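Local coordinates for probable diphthine synthase (Aeropyrum pernix, PDB 1WDE), which probably catalyses the S-adenosyl-L-methionine-dependent trimethylation of the amino group of the modified target histidine of elongation factor 2, yielding diphthine on the route to diphthamide, at residues A[132-136]-A[251-257]. Numbering follows the deposited sequence.
Sequences LSFYR and ARLSGVE
The backbones of L132 and E257 approach to 5.8 Å between CA atoms, and the spacing widens to 8.3 Å between the CA atoms of R136 and A251; the bonds across it pair side chains with backbone atoms as well as with each other. E257 OE2 accepts from S133 N at 2.9 Å through the anti lone pair, and its OE1 takes S254 N, again on the anti lone pair. R136 NH1 meets the same OE1 at 2.7 Å, a salt bridge whose hydrogen bond is weak (128°), the guanidinium and carboxylate planes being 37° apart. A bend at chi3 (69°) turns the guanidinium so that NH1 (2.8 Å) and NH2 (3.0 Å) grip R252 O end-on, nearly in the guanidinium plane. Replacing R136 by an alanine is likely to strip R252 O of its two guanidinium donors and E257 of its salt-bridge cation. L132 crosses L253 at about a right angle, CD2 to CD2 at 3.4 Å, tighter than usual van der Waals contact. H168 NE2 is hydrogen-bonded to E257 OE2, and G166 O accepts from R136 NH2. E257 N returns a bond to S254 OG (3.0 Å), completing a capping box at the helix N-terminus, here tied to the loop between helix 122-130 and strand 137-143 of this tetrapyrrole-methylase-family fold.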
ATOM      1  N   LEU A 132       8.303   6.725  12.185  1.00 21.42           N
ATOM      2  CA  LEU A 132       8.811   5.511  12.823  1.00 23.80           C
ATOM      3  C   LEU A 132      10.100   5.130  12.086  1.00 25.13           C
ATOM      4  O   LEU A 132      10.336   5.569  10.943  1.00 21.71           O
ATOM      5  CB  LEU A 132       7.788   4.372  12.724  1.00 18.37           C
ATOM      6  CG  LEU A 132       6.563   4.585  13.640  1.00 25.86           C
ATOM      7  CD1 LEU A 132       5.560   3.489  13.411  1.00 18.00           C
ATOM      8  CD2 LEU A 132       6.993   4.614  15.117  1.00 21.96           C
ATOM      9  N   SER A 133      10.928   4.309  12.716  1.00 19.06           N
ATOM     10  CA  SER A 133      12.197   3.938  12.087  1.00 20.79           C
ATOM     11  C   SER A 133      12.026   3.175  10.783  1.00 16.37           C
ATOM     12  O   SER A 133      11.388   2.120  10.732  1.00 16.34           O
ATOM     13  CB  SER A 133      13.044   3.126  13.063  1.00 21.83           C
ATOM     14  OG  SER A 133      14.184   2.591  12.426  1.00 25.23           O
ATOM     15  N   PHE A 134      12.590   3.731   9.722  1.00 18.93           N
ATOM     16  CA  PHE A 134      12.526   3.110   8.399  1.00 20.44           C
ATOM     17  C   PHE A 134      13.026   1.668   8.462  1.00 13.76           C
ATOM     18  O   PHE A 134      12.411   0.770   7.896  1.00 14.01           O
ATOM     19  CB  PHE A 134      13.396   3.905   7.403  1.00 21.35           C
ATOM     20  CG  PHE A 134      13.664   3.176   6.120  1.00 24.13           C
ATOM     21  CD1 PHE A 134      14.879   2.535   5.908  1.00 34.24           C
ATOM     22  CD2 PHE A 134      12.679   3.076   5.150  1.00 24.49           C
ATOM     23  CE1 PHE A 134      15.102   1.792   4.736  1.00 31.98           C
ATOM     24  CE2 PHE A 134      12.892   2.337   3.982  1.00 31.92           C
ATOM     25  CZ  PHE A 134      14.107   1.695   3.781  1.00 33.63           C
ATOM     26  N   TYR A 135      14.106   1.450   9.208  1.00 18.63           N
ATOM     27  CA  TYR A 135      14.736   0.134   9.329  1.00 19.95           C
ATOM     28  C   TYR A 135      13.846  -0.946   9.941  1.00 21.85           C
ATOM     29  O   TYR A 135      14.078  -2.137   9.716  1.00 18.35           O
ATOM     30  CB  TYR A 135      16.002   0.242  10.188  1.00 20.31           C
ATOM     31  CG  TYR A 135      16.972   1.288   9.710  1.00 30.13           C
ATOM     32  CD1 TYR A 135      17.813   1.045   8.610  1.00 27.84           C
ATOM     33  CD2 TYR A 135      17.042   2.529  10.342  1.00 32.22           C
ATOM     34  CE1 TYR A 135      18.692   2.012   8.157  1.00 31.11           C
ATOM     35  CE2 TYR A 135      17.913   3.507   9.901  1.00 32.65           C
ATOM     36  CZ  TYR A 135      18.736   3.245   8.812  1.00 38.63           C
ATOM     37  OH  TYR A 135      19.606   4.213   8.400  1.00 31.12           O
ATOM     38  N   ARG A 136      12.840  -0.531  10.711  1.00 14.72           N
ATOM     39  CA  ARG A 136      11.964  -1.468  11.394  1.00 16.62           C
ATOM     40  C   ARG A 136      10.709  -1.846  10.657  1.00 16.90           C
ATOM     41  O   ARG A 136       9.931  -2.661  11.151  1.00 17.40           O
ATOM     42  CB  ARG A 136      11.590  -0.941  12.795  1.00 21.53           C
ATOM     43  CG  ARG A 136      12.784  -0.840  13.747  1.00 22.38           C
ATOM     44  CD  ARG A 136      12.347  -0.652  15.186  1.00 17.52           C
ATOM     45  NE  ARG A 136      11.712  -1.852  15.721  1.00 21.48           N
ATOM     46  CZ  ARG A 136      10.985  -1.864  16.829  1.00 23.23           C
ATOM     47  NH1 ARG A 136      10.807  -0.730  17.503  1.00 21.65           N
ATOM     48  NH2 ARG A 136      10.451  -2.997  17.263  1.00 19.12           N
ATOM     49  N   ALA A 251       5.472  -2.683  15.860  1.00 20.60           N
ATOM     50  CA  ALA A 251       6.001  -3.701  16.747  1.00 16.20           C
ATOM     51  C   ALA A 251       6.242  -2.804  17.949  1.00 23.55           C
ATOM     52  O   ALA A 251       6.036  -1.582  17.862  1.00 21.12           O
ATOM     53  CB  ALA A 251       7.330  -4.249  16.228  1.00 23.09           C
ATOM     54  N   ARG A 252       6.687  -3.373  19.060  1.00 24.92           N
ATOM     55  CA  ARG A 252       6.932  -2.565  20.250  1.00 24.48           C
ATOM     56  C   ARG A 252       7.847  -1.397  19.933  1.00 20.82           C
ATOM     57  O   ARG A 252       8.984  -1.587  19.497  1.00 23.82           O
ATOM     58  CB  ARG A 252       7.546  -3.439  21.343  1.00 35.14           C
ATOM     59  CG  ARG A 252       7.577  -2.769  22.664  1.00 42.94           C
ATOM     60  CD  ARG A 252       7.402  -3.774  23.776  1.00 44.16           C
ATOM     61  NE  ARG A 252       7.549  -3.112  25.055  1.00 47.77           N
ATOM     62  CZ  ARG A 252       7.289  -3.683  26.221  1.00 53.40           C
ATOM     63  NH1 ARG A 252       6.860  -4.939  26.258  1.00 50.91           N
ATOM     64  NH2 ARG A 252       7.476  -2.996  27.341  1.00 50.96           N
ATOM     65  N   LEU A 253       7.364  -0.176  20.160  1.00 15.93           N
ATOM     66  CA  LEU A 253       8.142   1.013  19.839  1.00 20.39           C
ATOM     67  C   LEU A 253       9.374   1.185  20.685  1.00 26.09           C
ATOM     68  O   LEU A 253       9.375   0.873  21.872  1.00 23.57           O
ATOM     69  CB  LEU A 253       7.291   2.275  20.010  1.00 27.28           C
ATOM     70  CG  LEU A 253       6.058   2.352  19.110  1.00 33.43           C
ATOM     71  CD1 LEU A 253       5.202   3.549  19.488  1.00 31.35           C
ATOM     72  CD2 LEU A 253       6.526   2.419  17.676  1.00 27.18           C
ATOM     73  N   SER A 254      10.417   1.717  20.072  1.00 18.65           N
ATOM     74  CA  SER A 254      11.653   2.001  20.776  1.00 28.42           C
ATOM     75  C   SER A 254      11.369   3.306  21.524  1.00 25.74           C
ATOM     76  O   SER A 254      10.473   4.061  21.148  1.00 26.41           O
ATOM     77  CB  SER A 254      12.800   2.204  19.776  1.00 23.58           C
ATOM     78  OG  SER A 254      12.949   3.577  19.449  1.00 26.69           O
ATOM     79  N   GLY A 255      12.106   3.570  22.594  1.00 26.51           N
ATOM     80  CA  GLY A 255      11.874   4.798  23.334  1.00 27.10           C
ATOM     81  C   GLY A 255      11.894   6.024  22.441  1.00 30.87           C
ATOM     82  O   GLY A 255      11.028   6.900  22.545  1.00 23.40           O
ATOM     83  N   VAL A 256      12.886   6.098  21.558  1.00 25.93           N
ATOM     84  CA  VAL A 256      12.983   7.231  20.647  1.00 29.51           C
ATOM     85  C   VAL A 256      11.779   7.251  19.698  1.00 27.50           C
ATOM     86  O   VAL A 256      11.280   8.320  19.357  1.00 23.65           O
ATOM     87  CB  VAL A 256      14.313   7.197  19.842  1.00 31.12           C
ATOM     88  CG1 VAL A 256      14.260   8.190  18.687  1.00 29.36           C
ATOM     89  CG2 VAL A 256      15.484   7.571  20.772  1.00 34.60           C
ATOM     90  N   GLU A 257      11.287   6.076  19.305  1.00 24.89           N
ATOM     91  CA  GLU A 257      10.132   6.020  18.402  1.00 27.42           C
ATOM     92  C   GLU A 257       8.830   6.543  19.002  1.00 25.91           C
ATOM     93  O   GLU A 257       8.024   7.148  18.299  1.00 21.35           O
ATOM     94  CB  GLU A 257       9.914   4.601  17.897  1.00 21.90           C
ATOM     95  CG  GLU A 257      10.867   4.190  16.769  1.00 22.91           C
ATOM     96  CD  GLU A 257      10.546   2.806  16.272  1.00 21.30           C
ATOM     97  OE1 GLU A 257      10.429   1.889  17.107  1.00 26.86           O
ATOM     98  OE2 GLU A 257      10.394   2.631  15.053  1.00 20.11           O
TER